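Local coordinates for nine-heme cytochrome C (Desulfovibrio desulfuricans, PDB 1OFW), which transfers electrons through nine hemes and may form part of a transmembrane redox complex that passes them to the cytoplasm for sulfate reduction, at residues K22-P25 against K26-M30; V34-H37 against L38-E41; L201-L204 against M205-K209. All coordinates share one frame; numbering follows the deposited sequence.

Interaction 1: K22-P25 against K26-M30; sequences KPNP and KGAAM. With HEC (heme c), chain G.
A type I beta turn from Asn24 to Gly27 bends the surface loop between strands 13-16 and 33-36, and Asn24 locks it from both its backbone and its side chain. The turn closes through Gly27 N, which donates to Asn24 O at 3.0 Å from above the carbonyl plane. Beyond the turn, the carboxamide of Asn24 meets both polar backbone atoms of Ala28. Its CG stands anti to the backbone N (chi1 -167°), which brings the amide alongside the backbone of Ala28. There OD1 accepts from Ala28 N at 2.9 Å, over a bent N-H...O angle of 142°, while ND2 donates to Ala28 O at 2.9 Å along a straighter path and nearly in the plane of the amide. Two bonds to one residue fix the rotation of the carboxamide and distinguish its oxygen from its nitrogen. A water donates to OD1 at 2.8 Å and accepts from Lys26 N, tying the middle of the turn to the same oxygen. Gln143 of helix 139-147 also donates to Asn24 O, so the turn leans on that helix. Past it the chain reaches the heme: Met30 N donates to propionate oxygen O2A at 2.8 Å, and CB of Ala29 comes within 3.4 Å of that oxygen. The Met30 side chain folds over one face of the porphyrin, its CG 3.4 Å from C4A, and also touches His131, an axial ligand of heme 5. It is a type I beta turn whose first residue also bonds through its side chain, in a loop leading to a class III cytochrome c heme pocket.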
loop_
_atom_site.group_PDB
_atom_site.type_symbol
_atom_site.label_atom_id
_atom_site.label_comp_id
_atom_site.label_asym_id
_atom_site.label_seq_id
_atom_site.Cartn_x
_atom_site.Cartn_y
_atom_site.Cartn_z
ATOM N N LYS A 22 23.749 -3.756 -19.279
ATOM C CA LYS A 22 23.328 -4.205 -20.611
ATOM C C LYS A 22 22.594 -3.097 -21.338
ATOM O O LYS A 22 21.705 -2.426 -20.806
ATOM C CB LYS A 22 22.478 -5.475 -20.525
ATOM C CG LYS A 22 23.215 -6.582 -19.760
ATOM C CD LYS A 22 22.566 -7.937 -19.956
ATOM C CE LYS A 22 23.225 -8.988 -19.074
ATOM N NZ LYS A 22 23.626 -10.226 -19.796
ATOM N N PRO A 23 22.970 -2.856 -22.593
ATOM C CA PRO A 23 22.261 -1.870 -23.391
ATOM C C PRO A 23 20.750 -2.112 -23.395
ATOM O O PRO A 23 20.266 -3.241 -23.429
ATOM C CB PRO A 23 22.825 -2.114 -24.797
ATOM C CG PRO A 23 24.210 -2.642 -24.559
ATOM C CD PRO A 23 24.106 -3.472 -23.310
ATOM N N ASN A 24 20.022 -0.997 -23.334
ATOM C CA ASN A 24 18.563 -1.047 -23.399
ATOM C C ASN A 24 18.035 0.037 -24.310
ATOM O O ASN A 24 17.323 0.961 -23.930
ATOM C CB ASN A 24 18.005 -0.887 -21.977
ATOM C CG ASN A 24 16.546 -1.251 -21.915
ATOM O OD1 ASN A 24 15.853 -1.571 -22.868
ATOM N ND2 ASN A 24 16.028 -1.149 -20.689
ATOM N N PRO A 25 18.385 -0.044 -25.596
ATOM C CA PRO A 25 18.066 1.028 -26.523
ATOM C C PRO A 25 16.584 1.242 -26.778
ATOM O O PRO A 25 16.237 2.381 -27.137
ATOM C CB PRO A 25 18.725 0.578 -27.846
ATOM C CG PRO A 25 18.940 -0.883 -27.707
ATOM C CD PRO A 25 19.092 -1.163 -26.233
ATOM N N LYS A 26 15.727 0.232 -26.614
ATOM C CA LYS A 26 14.306 0.530 -26.814
ATOM C C LYS A 26 13.629 0.951 -25.521
ATOM O O LYS A 26 12.427 1.209 -25.532
ATOM C CB LYS A 26 13.560 -0.664 -27.437
ATOM C CG LYS A 26 13.744 -0.608 -28.955
ATOM C CD LYS A 26 13.272 -1.850 -29.675
ATOM C CE LYS A 26 14.063 -2.015 -30.979
ATOM N NZ LYS A 26 13.207 -2.558 -32.067
ATOM N N GLY A 27 14.372 1.066 -24.433
ATOM C CA GLY A 27 13.728 1.512 -23.190
ATOM C C GLY A 27 12.700 0.505 -22.703
ATOM O O GLY A 27 11.607 0.858 -22.224
ATOM N N ALA A 28 13.080 -0.754 -22.828
ATOM C CA ALA A 28 12.268 -1.865 -22.344
ATOM C C ALA A 28 12.350 -1.822 -20.820
ATOM O O ALA A 28 13.358 -2.223 -20.245
ATOM C CB ALA A 28 12.782 -3.176 -22.925
ATOM N N ALA A 29 11.325 -1.327 -20.145
ATOM C CA ALA A 29 11.383 -1.037 -18.731
ATOM C C ALA A 29 10.054 -0.504 -18.201
ATOM O O ALA A 29 9.197 -0.049 -18.955
ATOM C CB ALA A 29 12.436 0.029 -18.481
ATOM N N MET A 30 9.941 -0.554 -16.875
ATOM C CA MET A 30 8.864 0.190 -16.231
ATOM C C MET A 30 9.079 1.691 -16.405
ATOM O O MET A 30 10.194 2.152 -16.686
ATOM C CB MET A 30 8.820 -0.099 -14.723
ATOM C CG MET A 30 8.638 -1.566 -14.368
ATOM S SD MET A 30 6.982 -2.179 -14.743
ATOM C CE MET A 30 6.023 -1.285 -13.526
HETATM FE FE HEC G . 8.913 -1.400 -9.220
HETATM C CHA HEC G . 12.124 -1.028 -10.355
HETATM C CHB HEC G . 8.355 -3.723 -11.652
HETATM C CHC HEC G . 5.729 -1.825 -8.074
HETATM C CHD HEC G . 9.520 0.894 -6.765
HETATM N NA HEC G . 10.035 -2.211 -10.660
HETATM C C1A HEC G . 11.379 -1.978 -10.987
HETATM C C2A HEC G . 11.828 -2.909 -11.997
HETATM C C3A HEC G . 10.765 -3.648 -12.342
HETATM C C4A HEC G . 9.631 -3.216 -11.529
HETATM C CMA HEC G . 10.673 -4.764 -13.400
HETATM C CAA HEC G . 13.273 -2.996 -12.505
HETATM C CBA HEC G . 13.608 -1.937 -13.576
HETATM C CGA HEC G . 12.853 -2.102 -14.878
HETATM O O1A HEC G . 12.999 -3.195 -15.508
HETATM O O2A HEC G . 12.154 -1.140 -15.280
HETATM N NB HEC G . 7.367 -2.534 -9.770
HETATM C C1B HEC G . 7.279 -3.401 -10.847
HETATM C C2B HEC G . 5.919 -3.886 -10.981
HETATM C C3B HEC G . 5.207 -3.358 -9.958
HETATM C C4B HEC G . 6.106 -2.525 -9.199
HETATM C CMB HEC G . 5.446 -4.790 -12.133
HETATM C CAB HEC G . 3.723 -3.507 -9.604
HETATM C CBB HEC G . 3.333 -5.017 -9.527
HETATM N NC HEC G . 7.841 -0.596 -7.751
HETATM C C1C HEC G . 6.533 -0.905 -7.427
HETATM C C2C HEC G . 6.125 -0.113 -6.301
HETATM C C3C HEC G . 7.174 0.657 -5.935
HETATM C C4C HEC G . 8.250 0.334 -6.829
HETATM C CMC HEC G . 4.694 -0.176 -5.727
HETATM C CAC HEC G . 7.238 1.763 -4.865
HETATM C CBC HEC G . 6.801 1.283 -3.461
HETATM N ND HEC G . 10.477 -0.274 -8.693
HETATM C C1D HEC G . 10.512 0.667 -7.689
HETATM C C2D HEC G . 11.760 1.413 -7.759
HETATM C C3D HEC G . 12.464 0.899 -8.782
HETATM C C4D HEC G . 11.705 -0.189 -9.337
HETATM C CMD HEC G . 12.158 2.563 -6.803
HETATM C CAD HEC G . 13.838 1.387 -9.294
HETATM C CBD HEC G . 13.639 2.534 -10.329
HETATM C CGD HEC G . 13.274 2.038 -11.699
HETATM O O1D HEC G . 12.227 2.429 -12.307
HETATM O O2D HEC G . 14.080 1.227 -12.230
HETATM O O HOH W 1 16.082 -2.391 -25.539
#

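Interaction 2: V34-H37 against L38-E41; sequences VFNH and LIHE. With HEC (heme c), chain E.
His37, Asn36 and His40 lie where strand 33-36 gives way to helix 37-43, and two of them reach iron. Asn36 bonds to the helix through both its side chain and its backbone. Its OD1 accepts from Ile39 N at 3.0 Å, and its side chain crosses that of Ile39 at about a right angle, with ND2 3.2 Å from CD1. Its backbone O takes two donors from His40: the helical N at 3.2 Å and the ring nitrogen ND1 at 2.9 Å. The second bond lies in the imidazole plane and is nearly straight (163°), so it fixes the rotation of the ring while NE2 binds the iron of heme 3 at 2.0 Å. It would probably also make the ligand a stronger electron donor. Phe35 covers one face of this imidazole, placing CE1 3.3 Å above the ring centre, although the two planes are inclined by 34°. Asn36 is thus the N-cap of a helix whose first turn supplies axial histidines to two hemes, as in the bis-histidine clusters of the cytochrome c3 family; His101 completes the iron site of heme 3. With CG anti to its main-chain nitrogen (chi1 -160°), His37 carries its ring to another heme, where it joins His51 on the iron of heme 1. Its ND1 donates to the anti lone pair of Glu41 OE1 at 2.8 Å, the carboxylate standing steeply across the ring plane, and Ser8 OG bonds to the same oxygen.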
loop_
_atom_site.group_PDB
_atom_site.type_symbol
_atom_site.label_atom_id
_atom_site.label_comp_id
_atom_site.label_asym_id
_atom_site.label_seq_id
_atom_site.Cartn_x
_atom_site.Cartn_y
_atom_site.Cartn_z
ATOM N N VAL A 34 9.653 8.478 -9.457
ATOM C CA VAL A 34 10.046 9.749 -8.847
ATOM C C VAL A 34 9.849 9.603 -7.341
ATOM O O VAL A 34 8.738 9.447 -6.828
ATOM C CB VAL A 34 9.260 10.929 -9.395
ATOM C CG1 VAL A 34 9.725 12.207 -8.703
ATOM C CG2 VAL A 34 9.448 11.063 -10.901
ATOM N N PHE A 35 10.937 9.580 -6.607
ATOM C CA PHE A 35 11.009 9.374 -5.186
ATOM C C PHE A 35 11.087 10.734 -4.506
ATOM O O PHE A 35 11.974 11.524 -4.828
ATOM C CB PHE A 35 12.233 8.525 -4.851
ATOM C CG PHE A 35 12.452 8.343 -3.365
ATOM C CD1 PHE A 35 11.610 7.535 -2.608
ATOM C CD2 PHE A 35 13.470 8.976 -2.693
ATOM C CE1 PHE A 35 11.785 7.350 -1.273
ATOM C CE2 PHE A 35 13.637 8.773 -1.342
ATOM C CZ PHE A 35 12.801 7.987 -0.586
ATOM N N ASN A 36 10.173 11.024 -3.583
ATOM C CA ASN A 36 10.126 12.283 -2.855
ATOM C C ASN A 36 10.945 12.163 -1.587
ATOM O O ASN A 36 10.504 11.709 -0.518
ATOM C CB ASN A 36 8.655 12.658 -2.577
ATOM C CG ASN A 36 8.557 14.118 -2.169
ATOM O OD1 ASN A 36 9.426 14.577 -1.430
ATOM N ND2 ASN A 36 7.517 14.825 -2.625
ATOM N N HIS A 37 12.232 12.525 -1.714
ATOM C CA HIS A 37 13.172 12.375 -0.630
ATOM C C HIS A 37 12.817 13.290 0.533
ATOM O O HIS A 37 12.980 12.937 1.691
ATOM C CB HIS A 37 14.604 12.645 -1.132
ATOM C CG HIS A 37 15.666 12.076 -0.255
ATOM N ND1 HIS A 37 16.053 12.580 0.961
ATOM C CD2 HIS A 37 16.447 10.959 -0.409
ATOM C CE1 HIS A 37 17.004 11.831 1.487
ATOM N NE2 HIS A 37 17.268 10.826 0.672
ATOM N N LEU A 38 12.331 14.482 0.185
ATOM C CA LEU A 38 11.962 15.466 1.212
ATOM C C LEU A 38 10.922 14.870 2.149
ATOM O O LEU A 38 11.097 14.975 3.365
ATOM C CB LEU A 38 11.470 16.730 0.522
ATOM C CG LEU A 38 10.966 17.857 1.449
ATOM C CD1 LEU A 38 12.151 18.573 2.058
ATOM C CD2 LEU A 38 10.038 18.825 0.738
ATOM N N ILE A 39 9.893 14.258 1.553
ATOM C CA ILE A 39 8.826 13.709 2.415
ATOM C C ILE A 39 9.369 12.613 3.280
ATOM O O ILE A 39 9.087 12.509 4.491
ATOM C CB ILE A 39 7.626 13.253 1.554
ATOM C CG1 ILE A 39 6.761 14.472 1.182
ATOM C CG2 ILE A 39 6.823 12.145 2.175
ATOM C CD1 ILE A 39 5.799 14.179 0.038
ATOM N N HIS A 40 10.187 11.746 2.675
ATOM C CA HIS A 40 10.684 10.595 3.420
ATOM C C HIS A 40 11.667 10.984 4.524
ATOM O O HIS A 40 11.582 10.485 5.641
ATOM C CB HIS A 40 11.325 9.591 2.458
ATOM C CG HIS A 40 10.294 8.755 1.725
ATOM N ND1 HIS A 40 9.624 9.176 0.590
ATOM C CD2 HIS A 40 9.845 7.501 1.985
ATOM C CE1 HIS A 40 8.799 8.217 0.198
ATOM N NE2 HIS A 40 8.922 7.189 1.022
ATOM N N GLU A 41 12.607 11.904 4.308
ATOM C CA GLU A 41 13.578 12.221 5.358
ATOM C C GLU A 41 12.881 12.976 6.484
ATOM O O GLU A 41 13.386 12.894 7.606
ATOM C CB GLU A 41 14.769 12.978 4.787
ATOM C CG GLU A 41 14.521 14.446 4.439
ATOM C CD GLU A 41 15.807 15.078 3.898
ATOM O OE1 GLU A 41 16.223 14.692 2.783
ATOM O OE2 GLU A 41 16.411 15.944 4.577
HETATM FE FE HEC E . 7.807 5.512 0.990
HETATM C CHA HEC E . 5.281 7.691 1.505
HETATM C CHB HEC E . 7.325 5.737 -2.426
HETATM C CHC HEC E . 10.714 3.867 0.470
HETATM C CHD HEC E . 8.155 5.090 4.371
HETATM N NA HEC E . 6.491 6.429 -0.200
HETATM C C1A HEC E . 5.498 7.312 0.194
HETATM C C2A HEC E . 4.765 7.718 -0.977
HETATM C C3A HEC E . 5.255 7.075 -2.036
HETATM C C4A HEC E . 6.435 6.357 -1.569
HETATM C CMA HEC E . 4.751 7.073 -3.462
HETATM C CAA HEC E . 3.620 8.759 -0.944
HETATM C CBA HEC E . 4.159 10.205 -0.716
HETATM C CGA HEC E . 5.095 10.553 -1.877
HETATM O O1A HEC E . 4.554 10.773 -2.957
HETATM O O2A HEC E . 6.329 10.526 -1.645
HETATM N NB HEC E . 8.797 4.928 -0.645
HETATM C C1B HEC E . 8.483 5.114 -1.984
HETATM C C2B HEC E . 9.522 4.555 -2.822
HETATM C C3B HEC E . 10.460 4.014 -2.007
HETATM C C4B HEC E . 10.022 4.268 -0.657
HETATM C CMB HEC E . 9.478 4.594 -4.351
HETATM C CAB HEC E . 11.743 3.243 -2.315
HETATM C CBB HEC E . 12.684 3.951 -3.347
HETATM N NC HEC E . 9.147 4.632 2.185
HETATM C C1C HEC E . 10.293 3.944 1.786
HETATM C C2C HEC E . 10.929 3.332 2.937
HETATM C C3C HEC E . 10.223 3.696 4.014
HETATM C C4C HEC E . 9.113 4.499 3.553
HETATM C CMC HEC E . 12.154 2.404 2.789
HETATM C CAC HEC E . 10.378 3.338 5.479
HETATM C CBC HEC E . 11.819 3.082 5.985
HETATM N ND HEC E . 6.900 6.248 2.614
HETATM C C1D HEC E . 7.188 5.949 3.921
HETATM C C2D HEC E . 6.306 6.703 4.788
HETATM C C3D HEC E . 5.569 7.499 4.001
HETATM C C4D HEC E . 5.880 7.180 2.624
HETATM C CMD HEC E . 6.299 6.582 6.305
HETATM C CAD HEC E . 4.555 8.579 4.402
HETATM C CBD HEC E . 5.301 9.874 4.804
HETATM C CGD HEC E . 4.393 10.892 5.472
HETATM O O1D HEC E . 4.683 12.108 5.399
HETATM O O2D HEC E . 3.395 10.482 6.086
#

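Interaction 3: L201-L204 against M205-K209; sequences LTSL and MERIK. With HEC (heme c), chain J.
A local contact along one helical turn, near the C-terminal end of helix 197-206, brings Ser203 and Arg207 together on a shared heme propionate. Ser203 OG donates to O1D over a short 2.5 Å, and Arg207 NH1 donates to O2D at 3.2 Å along a nearly straight line (163°). The carboxylate is therefore held through both oxygens, with O2D lying at the edge of the guanidinium and near its plane. The extended first torsion of Ser203 (chi1 -179°) sets its hydroxyl against the propionate, whereas Arg207 bends at chi3 to fold its guanidinium back along the helix. A positive group beside this carboxylate would be expected to favour its ionised form.

The backbone is still helical at Met205, whose N donates to Leu201 O at 3.0 Å, but the bond from Arg207 N to Ser203 O is weak, and a type I turn from Glu206 to Lys209 follows. Within that turn the Glu206 carboxylate and Lys209 ammonium form a very short salt bridge whose exact length is doubtful. A water donates to Leu204 O at 2.8 Å and accepts only weakly from Arg207 NE. On apolar flanks, Met205 lays SD 3.8 Å from CG of Leu201, while CD1 of Leu204 packs 3.7 Å from CBC of the same heme. Leu204 and Ile208 also touch a second heme, and Leu204 lies close to Cys114, which carries heme 4. The helix end thus binds a propionate of one heme and lines the pocket of heme 4, within the second class III cytochrome c range.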
loop_
_atom_site.group_PDB
_atom_site.type_symbol
_atom_site.label_atom_id
_atom_site.label_comp_id
_atom_site.label_asym_id
_atom_site.label_seq_id
_atom_site.Cartn_x
_atom_site.Cartn_y
_atom_site.Cartn_z
ATOM N N LEU A 201 -17.009 3.058 8.660
ATOM C CA LEU A 201 -16.212 3.574 7.553
ATOM C C LEU A 201 -15.746 4.986 7.887
ATOM O O LEU A 201 -14.600 5.327 7.624
ATOM C CB LEU A 201 -16.987 3.514 6.263
ATOM C CG LEU A 201 -16.282 4.022 5.003
ATOM C CD1 LEU A 201 -15.016 3.214 4.748
ATOM C CD2 LEU A 201 -17.182 3.975 3.808
ATOM N N THR A 202 -16.632 5.784 8.471
ATOM C CA THR A 202 -16.291 7.157 8.831
ATOM C C THR A 202 -15.162 7.173 9.844
ATOM O O THR A 202 -14.215 7.939 9.641
ATOM C CB THR A 202 -17.535 7.875 9.365
ATOM O OG1 THR A 202 -18.498 7.936 8.340
ATOM C CG2 THR A 202 -17.223 9.326 9.725
ATOM N N SER A 203 -15.180 6.368 10.871
ATOM C CA SER A 203 -14.167 6.274 11.899
ATOM C C SER A 203 -12.821 5.846 11.331
ATOM O O SER A 203 -11.769 6.385 11.657
ATOM C CB SER A 203 -14.626 5.251 12.930
ATOM O OG SER A 203 -13.683 5.122 13.996
ATOM N N LEU A 204 -12.872 4.836 10.455
ATOM C CA LEU A 204 -11.659 4.303 9.850
ATOM C C LEU A 204 -11.007 5.345 8.951
ATOM O O LEU A 204 -9.784 5.498 8.972
ATOM C CB LEU A 204 -11.965 3.009 9.075
ATOM C CG LEU A 204 -12.362 1.834 9.987
ATOM C CD1 LEU A 204 -13.067 0.744 9.227
ATOM C CD2 LEU A 204 -11.155 1.266 10.751
ATOM N N MET A 205 -11.784 6.068 8.181
ATOM C CA MET A 205 -11.263 7.120 7.306
ATOM C C MET A 205 -10.735 8.313 8.089
ATOM O O MET A 205 -9.745 8.957 7.709
ATOM C CB MET A 205 -12.385 7.594 6.374
ATOM C CG MET A 205 -12.681 6.608 5.268
ATOM S SD MET A 205 -14.081 7.005 4.225
ATOM C CE MET A 205 -13.446 8.474 3.421
ATOM N N GLU A 206 -11.382 8.667 9.205
ATOM C CA GLU A 206 -10.964 9.871 9.945
ATOM C C GLU A 206 -9.536 9.729 10.444
ATOM O O GLU A 206 -8.772 10.701 10.412
ATOM C CB GLU A 206 -11.955 10.119 11.087
ATOM C CG GLU A 206 -11.455 11.090 12.158
ATOM C CD GLU A 206 -11.522 12.516 11.638
ATOM O OE1 GLU A 206 -12.223 12.706 10.622
ATOM O OE2 GLU A 206 -10.879 13.398 12.247
ATOM N N ARG A 207 -9.166 8.540 10.894
ATOM C CA ARG A 207 -7.878 8.278 11.500
ATOM C C ARG A 207 -6.712 8.308 10.487
ATOM O O ARG A 207 -5.542 8.349 10.928
ATOM C CB ARG A 207 -7.836 6.922 12.180
ATOM C CG ARG A 207 -8.187 6.917 13.659
ATOM C CD ARG A 207 -8.142 5.458 14.193
ATOM N NE ARG A 207 -9.407 4.881 13.777
ATOM C CZ ARG A 207 -10.409 4.396 14.477
ATOM N NH1 ARG A 207 -10.446 4.310 15.795
ATOM N NH2 ARG A 207 -11.443 3.951 13.770
ATOM N N ILE A 208 -7.025 8.255 9.194
ATOM C CA ILE A 208 -5.980 8.267 8.171
ATOM C C ILE A 208 -6.111 9.407 7.190
ATOM O O ILE A 208 -5.505 9.423 6.120
ATOM C CB ILE A 208 -6.023 6.940 7.388
ATOM C CG1 ILE A 208 -7.277 6.705 6.601
ATOM C CG2 ILE A 208 -5.795 5.791 8.369
ATOM C CD1 ILE A 208 -7.181 5.637 5.537
ATOM N N LYS A 209 -6.943 10.413 7.545
ATOM C CA LYS A 209 -7.296 11.380 6.499
ATOM C C LYS A 209 -6.088 12.207 6.057
ATOM O O LYS A 209 -6.069 12.713 4.929
ATOM C CB LYS A 209 -8.456 12.291 6.943
ATOM C CG LYS A 209 -8.110 13.261 8.049
ATOM C CD LYS A 209 -9.380 13.964 8.552
ATOM C CE LYS A 209 -9.072 14.700 9.848
ATOM N NZ LYS A 209 -10.309 15.141 10.550
HETATM FE FE HEC J . -16.410 -3.183 14.242
HETATM C CHA HEC J . -16.454 -1.258 17.033
HETATM C CHB HEC J . -19.358 -4.650 15.187
HETATM C CHC HEC J . -16.370 -5.098 11.436
HETATM C CHD HEC J . -13.453 -1.711 13.272
HETATM N NA HEC J . -17.659 -3.006 15.793
HETATM C C1A HEC J . -17.512 -2.131 16.868
HETATM C C2A HEC J . -18.632 -2.280 17.767
HETATM C C3A HEC J . -19.425 -3.237 17.266
HETATM C C4A HEC J . -18.836 -3.682 16.024
HETATM C CMA HEC J . -20.727 -3.853 17.802
HETATM C CAA HEC J . -18.813 -1.435 19.034
HETATM C CBA HEC J . -19.674 -0.192 18.761
HETATM C CGA HEC J . -19.939 0.285 17.358
HETATM O O1A HEC J . -19.158 1.189 16.959
HETATM O O2A HEC J . -20.886 -0.148 16.634
HETATM N NB HEC J . -17.575 -4.616 13.512
HETATM C C1B HEC J . -18.797 -5.074 14.010
HETATM C C2B HEC J . -19.356 -6.064 13.114
HETATM C C3B HEC J . -18.522 -6.193 12.059
HETATM C C4B HEC J . -17.420 -5.283 12.308
HETATM C CMB HEC J . -20.668 -6.791 13.401
HETATM C CAB HEC J . -18.623 -7.088 10.833
HETATM C CBB HEC J . -20.007 -7.068 10.145
HETATM N NC HEC J . -15.130 -3.384 12.719
HETATM C C1C HEC J . -15.311 -4.237 11.652
HETATM C C2C HEC J . -14.173 -4.167 10.733
HETATM C C3C HEC J . -13.393 -3.191 11.218
HETATM C C4C HEC J . -13.966 -2.705 12.448
HETATM C CMC HEC J . -14.021 -5.113 9.529
HETATM C CAC HEC J . -12.035 -2.632 10.732
HETATM C CBC HEC J . -11.807 -2.695 9.223
HETATM N ND HEC J . -15.218 -1.761 14.991
HETATM C C1D HEC J . -14.038 -1.281 14.440
HETATM C C2D HEC J . -13.481 -0.257 15.305
HETATM C C3D HEC J . -14.302 -0.143 16.366
HETATM C C4D HEC J . -15.399 -1.056 16.173
HETATM C CMD HEC J . -12.170 0.504 15.029
HETATM C CAD HEC J . -14.060 0.789 17.573
HETATM C CBD HEC J . -14.960 2.028 17.414
HETATM C CGD HEC J . -14.269 3.086 16.575
HETATM O O1D HEC J . -14.705 3.292 15.420
HETATM O O2D HEC J . -13.292 3.664 17.097
HETATM O O HOH W 2 -8.336 3.873 10.757
#

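How the interactions relate
Interactions 1 and 2 follow one another within the first class III cytochrome c range, their centres about 26 Å apart, while interaction 3 belongs to the second range, its centre about 42 Å from that of interaction 1 and on the opposite side of the chain's centre. Interaction 1 is a surface loop; the other two are partly buried, interaction 2 spanning a strand-to-helix junction and interaction 3 the end of a helix. Their links to heme differ accordingly. The loop offers a backbone N-H to a propionate, the junction supplies axial imidazoles to iron, and the helix end meets a propionate with a hydroxyl and a guanidinium. A single asparagine organises the backbone in each of the first two contacts.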